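Local atomic coordinates of uncharacterized protein (Legionella pneumophila subsp. pneumophila str. Philadelphia 1, PDB entry 4EZI), a protein that is of unknown function but adopts an alpha/beta-hydrolase fold and may act as a lipase on triacylglycerol-like esters. Residues K27-L32 with A354-L359; S61-M66 with T113-Y118; S160-L165 with P190-A195; V210-G215 with D271-F276; A218-A223 with E263-L268. One frame throughout, in Å; residues are numbered along the deposited sequence.

Interaction 1 (K27-L32 with A354-L359); sequences KKMPPL and AHPFVL
P31 and L32, in the loop that follows helix 19-27, pack against P356, F357 and L359 on the first turn of helix 355-370, an apolar loop-on-helix contact beside helix 99-108. P31, which follows a cis peptide, sets its CD over the centre of one face of the F357 ring, 3.6 Å from the centroid and only 10° off the normal, a CH-pi contact. The side of P356 turned to the loop is met by several groups: the carbonyl oxygen P30 O lies 3.5 Å from P356 CG, and the selenomethionine M29, its chain bent at chi3 (69°) in the conformer described, brings CE to 4.0 Å from P356 CD. Deeper in, L32 CD1 meets P356 CB at 3.8 Å; it also touches L359 CD2 in one of the two conformers of that leucine, a less certain contact. I100 of helix 99-108 touches M29, L32 and L359, closing the apolar cluster from a third element. The helix lies just past H351, which with S169 and D318 is consistent with a catalytic triad; in the alpha/beta-hydrolase fold the C-terminal helix follows the histidine loop.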
# COMPACT_ATOMS: atom_id res chain seq x y z
N LYS A 27 4.49 -10.44 -19.46
CA LYS A 27 5.48 -11.44 -19.82
C LYS A 27 6.78 -11.27 -19.04
O LYS A 27 7.50 -12.25 -18.83
CB LYS A 27 5.74 -11.40 -21.32
CG LYS A 27 4.66 -12.04 -22.14
CD LYS A 27 5.08 -12.13 -23.61
N LYS A 28 7.08 -10.07 -18.58
CA LYS A 28 8.27 -9.82 -17.78
C LYS A 28 8.17 -10.35 -16.33
O LYS A 28 9.21 -10.41 -15.65
CB LYS A 28 8.58 -8.32 -17.72
CG LYS A 28 9.03 -7.74 -19.05
CD LYS A 28 9.24 -6.22 -19.07
CE LYS A 28 9.51 -5.76 -20.51
NZ LYS A 28 9.66 -4.30 -20.68
N MSE A 29 6.97 -10.73 -15.87
CA MSE A 29 6.77 -11.06 -14.44
C MSE A 29 5.93 -12.31 -14.26
O MSE A 29 4.81 -12.29 -13.77
CB MSE A 29 6.18 -9.84 -13.72
CG MSE A 29 7.10 -8.60 -13.78
SE MSE A 29 6.53 -7.14 -12.64
CE MSE A 29 6.91 -7.98 -10.94
N PRO A 30 6.52 -13.46 -14.61
CA PRO A 30 5.86 -14.71 -14.26
C PRO A 30 5.52 -14.76 -12.75
O PRO A 30 6.33 -14.32 -11.92
CB PRO A 30 6.89 -15.79 -14.61
CG PRO A 30 7.95 -15.13 -15.31
CD PRO A 30 7.87 -13.67 -15.16
N PRO A 31 4.35 -15.31 -12.38
CA PRO A 31 3.41 -16.08 -13.16
C PRO A 31 2.27 -15.25 -13.79
O PRO A 31 1.27 -15.80 -14.23
CB PRO A 31 2.84 -17.04 -12.11
CG PRO A 31 2.77 -16.20 -10.89
CD PRO A 31 4.04 -15.39 -10.94
N LEU A 32 2.43 -13.93 -13.83
CA LEU A 32 1.39 -13.04 -14.37
C LEU A 32 1.28 -13.17 -15.89
O LEU A 32 0.29 -12.75 -16.49
CB LEU A 32 1.66 -11.60 -13.95
CG LEU A 32 1.45 -11.41 -12.45
CD1 LEU A 32 2.12 -10.11 -12.01
CD2 LEU A 32 -0.02 -11.49 -12.02
N ALA A 354 8.67 -12.72 -4.53
CA ALA A 354 7.32 -13.23 -4.35
C ALA A 354 6.25 -12.33 -4.94
O ALA A 354 5.12 -12.76 -5.11
CB ALA A 354 7.03 -13.47 -2.87
N HIS A 355 6.59 -11.07 -5.21
CA HIS A 355 5.57 -10.08 -5.53
C HIS A 355 4.64 -10.49 -6.69
O HIS A 355 3.43 -10.43 -6.52
CB HIS A 355 6.26 -8.74 -5.76
CG HIS A 355 5.33 -7.63 -6.10
ND1 HIS A 355 4.18 -7.35 -5.39
CD2 HIS A 355 5.41 -6.68 -7.06
CE1 HIS A 355 3.61 -6.27 -5.88
NE2 HIS A 355 4.33 -5.84 -6.90
N PRO A 356 5.18 -10.93 -7.85
CA PRO A 356 4.23 -11.28 -8.93
C PRO A 356 3.36 -12.50 -8.61
O PRO A 356 2.22 -12.59 -9.09
CB PRO A 356 5.13 -11.51 -10.14
CG PRO A 356 6.48 -11.78 -9.58
CD PRO A 356 6.57 -10.99 -8.30
N PHE A 357 3.88 -13.41 -7.79
CA PHE A 357 3.09 -14.55 -7.33
C PHE A 357 1.95 -14.10 -6.43
O PHE A 357 0.81 -14.58 -6.54
CB PHE A 357 3.98 -15.56 -6.58
CG PHE A 357 5.04 -16.21 -7.43
CD1 PHE A 357 6.23 -15.56 -7.65
CD2 PHE A 357 4.85 -17.46 -8.03
CE1 PHE A 357 7.21 -16.11 -8.45
CE2 PHE A 357 5.85 -18.01 -8.83
CZ PHE A 357 7.01 -17.34 -9.04
N VAL A 358 2.23 -13.16 -5.53
CA VAL A 358 1.22 -12.58 -4.67
C VAL A 358 0.17 -11.82 -5.49
O VAL A 358 -1.04 -11.97 -5.24
CB VAL A 358 1.85 -11.71 -3.58
CG1 VAL A 358 0.79 -10.90 -2.83
CG2 VAL A 358 2.66 -12.59 -2.62
N LEU A 359 0.61 -11.02 -6.47
CA LEU A 359 -0.35 -10.32 -7.33
C LEU A 359 -1.30 -11.30 -8.01
O LEU A 359 -2.51 -11.04 -8.13
CB LEU A 359 0.39 -9.41 -8.32
CG LEU A 359 -0.40 -8.53 -9.31
CD1 LEU A 359 -1.47 -7.72 -8.66
CD2 LEU A 359 0.56 -7.62 -10.09

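Interaction 2 (S61-M66 with T113-Y118); sequences SGLVAM and TVMPDY
S61-M66 and T113-P116 run antiparallel, their short axes 4.6 Å apart at 170°, with L63-M115 and A65-T113 as hydrogen-bonded pairs and G62-P116 and V64-V114 as non-hydrogen-bonded ones. Each hydrogen-bonded pair is joined twice; M115 N donates to L63 O at 2.9 Å, and T113 N to A65 O likewise. L63, A65, T113 and M115 put their side chains on one face, beneath helix 99-108, while V64, V114 and P116 occupy the other. G62 brings its CA within 3.3 Å of M115 O. This is the antiparallel part of the mixed alpha/beta-hydrolase sheet, where strand 57-67 adjoins strand 112-116, the first of the strands that run parallel. Past P116 the chain leaves the sheet but stays bound to S61: D117 N donates to S61 O, and S61 OG donates to D117 OD2 at 2.6 Å, on the oxygen's anti side and 22° out of the carboxylate plane. The S61 hydroxyl, between its own N and carbonyl carbon (chi1 55°), also accepts from D123 N; S92 OG is a further partner of D117 OD2. Two waters bridge S61 and Y118, one between S61 N and Y118 O, the other between Y118 N and S61 O.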
# COMPACT_ATOMS: atom_id res chain seq x y z
N SER A 61 -2.88 13.14 -5.05
CA SER A 61 -2.97 12.67 -6.43
C SER A 61 -3.03 11.15 -6.53
O SER A 61 -2.68 10.45 -5.57
CB SER A 61 -1.80 13.24 -7.25
OG SER A 61 -0.53 12.95 -6.67
N GLY A 62 -3.41 10.65 -7.69
CA GLY A 62 -3.38 9.24 -7.98
C GLY A 62 -3.82 8.97 -9.39
O GLY A 62 -4.09 9.92 -10.16
N LEU A 63 -3.84 7.70 -9.76
CA LEU A 63 -4.18 7.23 -11.09
C LEU A 63 -5.51 6.51 -11.10
O LEU A 63 -5.80 5.71 -10.21
CB LEU A 63 -3.11 6.25 -11.57
CG LEU A 63 -3.13 5.87 -13.05
CD1 LEU A 63 -2.72 7.06 -13.94
CD2 LEU A 63 -2.22 4.69 -13.31
N VAL A 64 -6.30 6.76 -12.15
CA VAL A 64 -7.49 5.97 -12.44
C VAL A 64 -7.37 5.42 -13.86
O VAL A 64 -7.07 6.15 -14.80
CB VAL A 64 -8.79 6.80 -12.33
CG1 VAL A 64 -10.00 5.92 -12.62
CG2 VAL A 64 -8.88 7.45 -10.97
N ALA A 65 -7.60 4.13 -14.03
CA ALA A 65 -7.51 3.45 -15.32
C ALA A 65 -8.82 2.73 -15.59
O ALA A 65 -9.27 1.93 -14.78
CB ALA A 65 -6.36 2.46 -15.32
N MSE A 66 -9.44 3.06 -16.73
CA MSE A 66 -10.78 2.60 -17.09
C MSE A 66 -10.71 1.71 -18.34
O MSE A 66 -10.38 2.21 -19.43
CB MSE A 66 -11.71 3.79 -17.39
CG MSE A 66 -12.01 4.62 -16.16
SE MSE A 66 -12.94 6.27 -16.62
CE MSE A 66 -13.19 7.02 -14.84
N THR A 113 -9.25 0.50 -12.22
CA THR A 113 -8.12 0.36 -11.32
C THR A 113 -7.78 1.74 -10.77
O THR A 113 -7.51 2.69 -11.52
CB THR A 113 -6.95 -0.34 -12.06
OG1 THR A 113 -7.41 -1.61 -12.54
CG2 THR A 113 -5.76 -0.53 -11.17
N VAL A 114 -7.85 1.87 -9.45
CA VAL A 114 -7.74 3.13 -8.72
C VAL A 114 -6.52 3.02 -7.82
O VAL A 114 -6.45 2.11 -7.01
CB VAL A 114 -9.02 3.39 -7.91
CG1 VAL A 114 -8.91 4.61 -7.06
CG2 VAL A 114 -10.24 3.47 -8.85
N MSE A 115 -5.56 3.94 -7.96
CA MSE A 115 -4.26 3.81 -7.32
C MSE A 115 -3.85 5.14 -6.70
O MSE A 115 -3.39 6.04 -7.41
CB MSE A 115 -3.21 3.35 -8.34
CG MSE A 115 -3.61 2.10 -9.08
SE MSE A 115 -2.24 1.48 -10.30
CE MSE A 115 -1.00 0.84 -9.01
N PRO A 116 -3.98 5.27 -5.38
CA PRO A 116 -3.54 6.52 -4.74
C PRO A 116 -2.01 6.64 -4.77
O PRO A 116 -1.31 5.64 -4.63
CB PRO A 116 -4.02 6.40 -3.30
CG PRO A 116 -4.11 4.91 -3.07
CD PRO A 116 -4.57 4.34 -4.39
N ASP A 117 -1.50 7.87 -4.84
CA ASP A 117 -0.07 8.08 -4.68
C ASP A 117 0.39 8.07 -3.24
O ASP A 117 1.55 7.74 -2.96
CB ASP A 117 0.38 9.42 -5.32
CG ASP A 117 0.29 9.45 -6.82
OD1 ASP A 117 0.22 8.39 -7.47
OD2 ASP A 117 0.32 10.57 -7.36
N TYR A 118 -0.50 8.48 -2.34
CA TYR A 118 -0.28 8.76 -0.91
C TYR A 118 0.19 10.21 -0.69
O TYR A 118 0.73 10.86 -1.58
CB TYR A 118 0.71 7.85 -0.20
CG TYR A 118 0.46 6.37 -0.23
CD1 TYR A 118 -0.81 5.84 -0.25
CD2 TYR A 118 1.53 5.51 -0.16
CE1 TYR A 118 -1.00 4.46 -0.23
CE2 TYR A 118 1.34 4.14 -0.11
CZ TYR A 118 0.07 3.60 -0.16
OH TYR A 118 -0.11 2.23 -0.10
O HOH W 1 -0.50 12.51 -3.53
O HOH W 2 -2.75 10.14 -2.77

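Interaction 3 (S160-L165 with P190-A195); sequences SDKLYL and PVSAVA
L165, S192 and L163 bury the most surface where strand 162-168 meets the chain entering strand 193-197, and they use it differently. S192 lies just before its strand and takes the place of a backbone partner: its OG, anti to the carbonyl carbon (chi1 -50°), accepts from L163 N at 3.0 Å along a nearly straight N-H line (166°). Its own N donates to L163 O at 2.8 Å, within the carbonyl plane, while A193 N makes a weak bond to the same oxygen at 3.5 Å. L163 also sends CD2 against P190 O and V191 CG2. Two residues on, L165 N donates to A193 O and L165 O accepts from A195 N, the regular ladder of parallel strands. The side chain of L165 places CD1 4.0 Å from both V191 CG1 and V194 CG2, and helix 170-185 covers L165 and V194. On the other face, A193 CB lies at the edge of the Y164 ring, 4.2 Å from CD1, and F366 of helix 355-370 touches both residues. At the outer end a water donates to D161 O and P190 O. In this beta-alpha-beta crossover, backbone bonds pair the strands inside the sheet, whereas toward the outer end a serine hydroxyl and a water carry on the pairing, so L163 N, D161 O and P190 O keep partners where regular strand pairing has stopped.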
# COMPACT_ATOMS: atom_id res chain seq x y z
N SER A 160 -20.22 -1.25 -11.43
CA SER A 160 -21.06 -2.10 -10.59
C SER A 160 -20.81 -1.73 -9.14
O SER A 160 -20.12 -0.74 -8.84
CB SER A 160 -20.71 -3.55 -10.82
OG SER A 160 -19.45 -3.84 -10.25
N ASP A 161 -21.37 -2.51 -8.22
CA ASP A 161 -21.10 -2.33 -6.80
C ASP A 161 -19.97 -3.23 -6.29
O ASP A 161 -19.69 -3.26 -5.09
CB ASP A 161 -22.40 -2.48 -5.97
CG ASP A 161 -23.38 -1.31 -6.19
OD1 ASP A 161 -22.95 -0.13 -6.23
OD2 ASP A 161 -24.60 -1.56 -6.29
N LYS A 162 -19.31 -3.96 -7.19
CA LYS A 162 -18.17 -4.79 -6.79
C LYS A 162 -16.98 -3.87 -6.48
O LYS A 162 -16.63 -3.00 -7.28
CB LYS A 162 -17.77 -5.77 -7.88
CG LYS A 162 -18.82 -6.86 -8.20
CD LYS A 162 -18.85 -7.96 -7.15
CE LYS A 162 -19.81 -9.10 -7.55
NZ LYS A 162 -19.86 -10.18 -6.52
N LEU A 163 -16.36 -4.10 -5.32
CA LEU A 163 -15.24 -3.32 -4.84
C LEU A 163 -14.21 -4.24 -4.21
O LEU A 163 -14.50 -4.97 -3.25
CB LEU A 163 -15.71 -2.27 -3.83
CG LEU A 163 -14.63 -1.44 -3.14
CD1 LEU A 163 -13.77 -0.63 -4.13
CD2 LEU A 163 -15.25 -0.52 -2.12
N TYR A 164 -12.99 -4.21 -4.73
CA TYR A 164 -11.91 -5.07 -4.27
C TYR A 164 -10.76 -4.19 -3.75
O TYR A 164 -10.46 -3.17 -4.36
CB TYR A 164 -11.40 -5.93 -5.43
CG TYR A 164 -12.49 -6.57 -6.27
CD1 TYR A 164 -13.18 -7.68 -5.82
CD2 TYR A 164 -12.86 -6.02 -7.49
CE1 TYR A 164 -14.20 -8.26 -6.60
CE2 TYR A 164 -13.85 -6.57 -8.26
CZ TYR A 164 -14.54 -7.68 -7.81
OH TYR A 164 -15.51 -8.25 -8.59
N LEU A 165 -10.12 -4.59 -2.66
CA LEU A 165 -9.03 -3.79 -2.08
C LEU A 165 -7.77 -4.66 -2.01
O LEU A 165 -7.81 -5.73 -1.40
CB LEU A 165 -9.40 -3.31 -0.67
CG LEU A 165 -10.77 -2.65 -0.47
CD1 LEU A 165 -10.94 -2.33 1.01
CD2 LEU A 165 -11.00 -1.44 -1.35
N PRO A 190 -20.59 -1.33 0.17
CA PRO A 190 -20.19 -2.74 0.17
C PRO A 190 -18.76 -2.93 -0.29
O PRO A 190 -18.32 -2.25 -1.23
CB PRO A 190 -21.16 -3.41 -0.82
CG PRO A 190 -22.25 -2.43 -1.06
CD PRO A 190 -21.74 -1.07 -0.71
N VAL A 191 -18.04 -3.82 0.40
CA VAL A 191 -16.71 -4.23 0.01
C VAL A 191 -16.82 -5.72 -0.34
O VAL A 191 -17.39 -6.49 0.44
CB VAL A 191 -15.68 -4.01 1.14
CG1 VAL A 191 -14.30 -4.57 0.73
CG2 VAL A 191 -15.59 -2.54 1.52
N SER A 192 -16.32 -6.11 -1.51
CA SER A 192 -16.49 -7.47 -2.04
C SER A 192 -15.39 -8.44 -1.62
O SER A 192 -15.65 -9.61 -1.39
CB SER A 192 -16.59 -7.45 -3.58
OG SER A 192 -17.54 -6.50 -4.02
N ALA A 193 -14.15 -7.97 -1.53
CA ALA A 193 -13.04 -8.85 -1.17
C ALA A 193 -11.82 -7.97 -0.90
O ALA A 193 -11.66 -6.91 -1.51
CB ALA A 193 -12.71 -9.84 -2.25
N VAL A 194 -10.95 -8.45 -0.02
CA VAL A 194 -9.77 -7.71 0.44
C VAL A 194 -8.59 -8.69 0.47
O VAL A 194 -8.71 -9.76 1.06
CB VAL A 194 -10.04 -7.10 1.84
CG1 VAL A 194 -8.82 -6.30 2.30
CG2 VAL A 194 -11.27 -6.21 1.79
N ALA A 195 -7.45 -8.30 -0.09
CA ALA A 195 -6.30 -9.19 -0.17
C ALA A 195 -4.98 -8.40 0.02
O ALA A 195 -4.28 -8.08 -0.94
CB ALA A 195 -6.28 -9.96 -1.49
O HOH W 3 -19.26 -1.05 -3.50

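Interaction 4 (V210-G215 with D271-F276); sequences VMLEPG and DPLLIF
M211 extends beyond CG, chi2 -159° and chi3 152°, and its CE reaches the ring of F276. In the conformer described, the selenomethionine methyl lies 3.8 Å from F276 CE2 and 4.3 Å from the ring centroid, 28° off the normal, an off-centre CH-pi contact that a second conformer makes less certain. I275 CG1 lies over one face of the same ring. Near the other end of the contact two prolines meet closely: P214 CB is 3.4 Å from P272 CD, tighter than usual for carbons, and P272 CG also lies 3.6 Å from V210 O. That carbonyl is buried here and finds no hydrogen-bonding partner. Both segments belong to the helical region outside the central sheet, consistent with an alpha/beta-hydrolase cap, and join the end of helix 203-212 to the loop between helices 261-267 and 278-285. Within this loop D271 forms an Asx turn, OD1 accepting from L273 N at 3.0 Å from well above the carboxylate plane. A water donates to D271 OD1 and to M211 O, 2.7 and 2.8 Å away, giving the otherwise apolar contact a polar bridge. T219 and L222 of helix 218-233 pack on P272.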
# COMPACT_ATOMS: atom_id res chain seq x y z
N VAL A 210 12.61 -6.32 11.80
CA VAL A 210 13.31 -5.36 10.97
C VAL A 210 14.59 -4.88 11.66
O VAL A 210 15.61 -4.69 11.03
CB VAL A 210 12.36 -4.22 10.52
CG1 VAL A 210 13.05 -3.25 9.63
CG2 VAL A 210 11.13 -4.80 9.80
N MSE A 211 14.54 -4.68 12.99
CA MSE A 211 15.72 -4.21 13.71
C MSE A 211 16.76 -5.30 13.92
O MSE A 211 17.94 -5.02 13.83
CB MSE A 211 15.32 -3.65 15.06
CG MSE A 211 14.56 -2.35 14.98
SE MSE A 211 14.63 -1.35 16.62
CE MSE A 211 14.43 0.43 15.88
N LEU A 212 16.30 -6.52 14.25
CA LEU A 212 17.23 -7.60 14.68
C LEU A 212 17.40 -8.73 13.70
O LEU A 212 18.37 -9.48 13.83
CB LEU A 212 16.78 -8.18 16.02
CG LEU A 212 16.83 -7.23 17.20
CD1 LEU A 212 16.18 -7.86 18.42
CD2 LEU A 212 18.27 -6.81 17.54
N GLU A 213 16.54 -8.84 12.70
CA GLU A 213 16.76 -9.77 11.58
C GLU A 213 16.72 -8.97 10.27
O GLU A 213 15.94 -9.27 9.36
CB GLU A 213 15.71 -10.85 11.58
CG GLU A 213 15.65 -11.61 12.89
CD GLU A 213 14.71 -12.78 12.82
OE1 GLU A 213 14.94 -13.69 11.99
OE2 GLU A 213 13.74 -12.78 13.58
N PRO A 214 17.56 -7.94 10.15
CA PRO A 214 17.39 -7.02 9.04
C PRO A 214 17.64 -7.63 7.68
O PRO A 214 18.74 -8.13 7.39
CB PRO A 214 18.43 -5.94 9.32
CG PRO A 214 19.45 -6.65 10.14
CD PRO A 214 18.63 -7.48 11.05
N GLY A 215 16.65 -7.53 6.81
CA GLY A 215 16.83 -7.87 5.40
C GLY A 215 17.51 -6.71 4.67
O GLY A 215 17.98 -5.73 5.28
N ASP A 271 23.07 -2.95 8.86
CA ASP A 271 22.62 -3.17 10.24
C ASP A 271 21.93 -1.91 10.76
O ASP A 271 22.61 -0.90 10.98
CB ASP A 271 23.81 -3.51 11.14
CG ASP A 271 23.42 -3.75 12.59
OD1 ASP A 271 22.23 -3.65 12.96
OD2 ASP A 271 24.35 -4.10 13.39
N PRO A 272 20.60 -1.94 10.93
CA PRO A 272 19.90 -0.72 11.33
C PRO A 272 20.35 -0.18 12.66
O PRO A 272 20.17 1.02 12.92
CB PRO A 272 18.41 -1.12 11.36
CG PRO A 272 18.30 -2.36 10.61
CD PRO A 272 19.65 -3.05 10.73
N LEU A 273 20.87 -1.04 13.55
CA LEU A 273 21.28 -0.51 14.84
C LEU A 273 22.31 0.60 14.70
O LEU A 273 22.39 1.48 15.57
CB LEU A 273 21.80 -1.61 15.75
CG LEU A 273 20.77 -2.69 16.10
CD1 LEU A 273 21.39 -3.78 16.96
CD2 LEU A 273 19.56 -2.12 16.79
N LEU A 274 23.08 0.62 13.61
CA LEU A 274 24.14 1.62 13.43
C LEU A 274 23.58 3.01 13.15
O LEU A 274 24.30 4.00 13.36
CB LEU A 274 25.10 1.19 12.32
CG LEU A 274 26.01 0.01 12.66
CD1 LEU A 274 26.69 -0.48 11.40
CD2 LEU A 274 27.01 0.41 13.74
N ILE A 275 22.32 3.14 12.73
CA ILE A 275 21.76 4.48 12.50
C ILE A 275 21.11 5.09 13.73
O ILE A 275 20.73 6.25 13.70
CB ILE A 275 20.80 4.56 11.29
CG1 ILE A 275 19.45 3.87 11.55
CG2 ILE A 275 21.54 4.08 10.02
CD1 ILE A 275 18.38 4.23 10.52
N PHE A 276 20.96 4.31 14.81
CA PHE A 276 20.22 4.78 15.98
C PHE A 276 21.12 4.99 17.17
O PHE A 276 22.09 4.27 17.38
CB PHE A 276 19.15 3.75 16.38
CG PHE A 276 18.03 3.62 15.38
CD1 PHE A 276 17.15 4.65 15.18
CD2 PHE A 276 17.89 2.46 14.61
CE1 PHE A 276 16.14 4.56 14.25
CE2 PHE A 276 16.90 2.37 13.68
CZ PHE A 276 16.01 3.40 13.49
O HOH W 4 20.63 -5.69 13.85

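Interaction 5 (A218-A223 with E263-L268); sequences ATAYLA and EILQAL
I264 makes the first contact of helix 261-267 with A218-A223, its CG2 standing 4.2 Å from the methyl of A220. L265 comes closer on the same methyl, bringing CD2 to 3.7 Å from A220 CB. Both side chains thus meet the single methyl of A220. The helix ends after A267, and L268, the first residue to leave helical backbone angles, turns its side chain to helix 218-233 and covers more of the interface than any other residue here. L268 CB lies 3.9 Å from T219 CG2, the two side chains passing obliquely, while L268 CD1 lies over the backbone of A220, 3.8 Å from its CA, and reaches A223 CB at 4.3 Å. T219 turns its methyl to the leucine and its hydroxyl to the chain just beyond: OG1 bonds to P269 O. Between the two segments the contact is wholly apolar, side chain against side chain or against the helix backbone. Around it, helix 247-254 supplies I251 to A223 and Y247 and L254 to L268, and helix 203-212 packs M207, V210 and M211 on L222, so that helix 218-233 lies among helices with none of these partners drawn from the central sheet.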
# COMPACT_ATOMS: atom_id res chain seq x y z
N ALA A 218 15.95 -3.10 5.38
CA ALA A 218 15.48 -2.82 6.74
C ALA A 218 15.91 -1.46 7.25
O ALA A 218 15.09 -0.71 7.78
CB ALA A 218 16.00 -3.90 7.70
N THR A 219 17.18 -1.11 7.08
CA THR A 219 17.64 0.17 7.59
C THR A 219 16.89 1.31 6.91
O THR A 219 16.50 2.29 7.56
CB THR A 219 19.14 0.33 7.39
OG1 THR A 219 19.77 -0.80 8.01
CG2 THR A 219 19.65 1.62 8.03
N ALA A 220 16.72 1.23 5.59
CA ALA A 220 15.98 2.25 4.85
C ALA A 220 14.55 2.37 5.36
O ALA A 220 14.04 3.48 5.53
CB ALA A 220 16.02 1.99 3.36
N TYR A 221 13.86 1.25 5.57
CA TYR A 221 12.50 1.30 6.07
C TYR A 221 12.45 2.02 7.43
O TYR A 221 11.56 2.82 7.71
CB TYR A 221 11.92 -0.10 6.25
CG TYR A 221 11.73 -0.96 5.02
CD1 TYR A 221 11.33 -0.42 3.81
CD2 TYR A 221 11.88 -2.32 5.10
CE1 TYR A 221 11.07 -1.24 2.71
CE2 TYR A 221 11.63 -3.15 4.02
CZ TYR A 221 11.24 -2.59 2.81
OH TYR A 221 10.97 -3.39 1.73
N LEU A 222 13.35 1.65 8.33
CA LEU A 222 13.33 2.21 9.68
C LEU A 222 13.71 3.67 9.68
O LEU A 222 13.13 4.46 10.44
CB LEU A 222 14.25 1.41 10.63
CG LEU A 222 13.73 0.00 10.92
CD1 LEU A 222 14.81 -0.81 11.62
CD2 LEU A 222 12.45 0.00 11.74
N ALA A 223 14.68 4.04 8.86
CA ALA A 223 15.05 5.45 8.72
C ALA A 223 13.83 6.27 8.26
O ALA A 223 13.49 7.31 8.84
CB ALA A 223 16.19 5.58 7.73
N GLU A 263 20.46 4.38 -4.34
CA GLU A 263 21.40 5.29 -3.72
C GLU A 263 21.16 5.36 -2.21
O GLU A 263 22.10 5.40 -1.42
CB GLU A 263 21.35 6.71 -4.31
CG GLU A 263 22.19 7.73 -3.49
CD GLU A 263 22.28 9.13 -4.08
OE1 GLU A 263 21.47 9.49 -4.96
OE2 GLU A 263 23.17 9.89 -3.62
N ILE A 264 19.89 5.35 -1.81
CA ILE A 264 19.53 5.35 -0.39
C ILE A 264 20.08 4.11 0.29
O ILE A 264 20.74 4.18 1.34
CB ILE A 264 17.99 5.47 -0.20
CG1 ILE A 264 17.50 6.80 -0.79
CG2 ILE A 264 17.62 5.30 1.27
CD1 ILE A 264 15.97 6.95 -0.83
N LEU A 265 19.86 2.96 -0.35
CA LEU A 265 20.31 1.71 0.23
C LEU A 265 21.83 1.65 0.34
O LEU A 265 22.36 1.14 1.32
CB LEU A 265 19.78 0.51 -0.58
CG LEU A 265 18.27 0.36 -0.55
CD1 LEU A 265 17.86 -0.71 -1.52
CD2 LEU A 265 17.78 -0.00 0.84
N GLN A 266 22.54 2.21 -0.62
CA GLN A 266 24.00 2.23 -0.58
C GLN A 266 24.56 3.19 0.49
O GLN A 266 25.63 2.92 1.05
CB GLN A 266 24.54 2.58 -1.96
CG GLN A 266 26.04 2.36 -2.14
CD GLN A 266 26.49 0.94 -1.83
OE1 GLN A 266 25.80 -0.04 -2.15
NE2 GLN A 266 27.65 0.81 -1.20
N ALA A 267 23.85 4.28 0.78
CA ALA A 267 24.30 5.28 1.76
C ALA A 267 24.10 4.85 3.20
O ALA A 267 24.69 5.45 4.08
CB ALA A 267 23.58 6.60 1.52
N LEU A 268 23.24 3.87 3.45
CA LEU A 268 22.90 3.47 4.80
C LEU A 268 23.53 2.12 5.11
O LEU A 268 23.61 1.24 4.25
CB LEU A 268 21.37 3.35 4.93
CG LEU A 268 20.63 4.69 4.84
CD1 LEU A 268 19.13 4.42 4.85
CD2 LEU A 268 21.04 5.69 5.94

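Interactions 2 and 3 belong to the same central sheet and rely on backbone hydrogen bonds, antiparallel and fully buried in 61-66/113-118, parallel and partly exposed at the outer end of 160-165/190-195. The other three contacts lack direct hydrogen bonds between their segments. Interaction 1 is a partly buried apolar contact whose helix, 355-370, goes on to cover one face of interaction 3. Interactions 4 and 5 lie in the helical region, with centres about 10 Å apart, and touch each other: interaction 4 packs on helix 218-233, which carries one side of interaction 5. Interaction 5 is the more buried and purely apolar; interaction 4 keeps a water bridge.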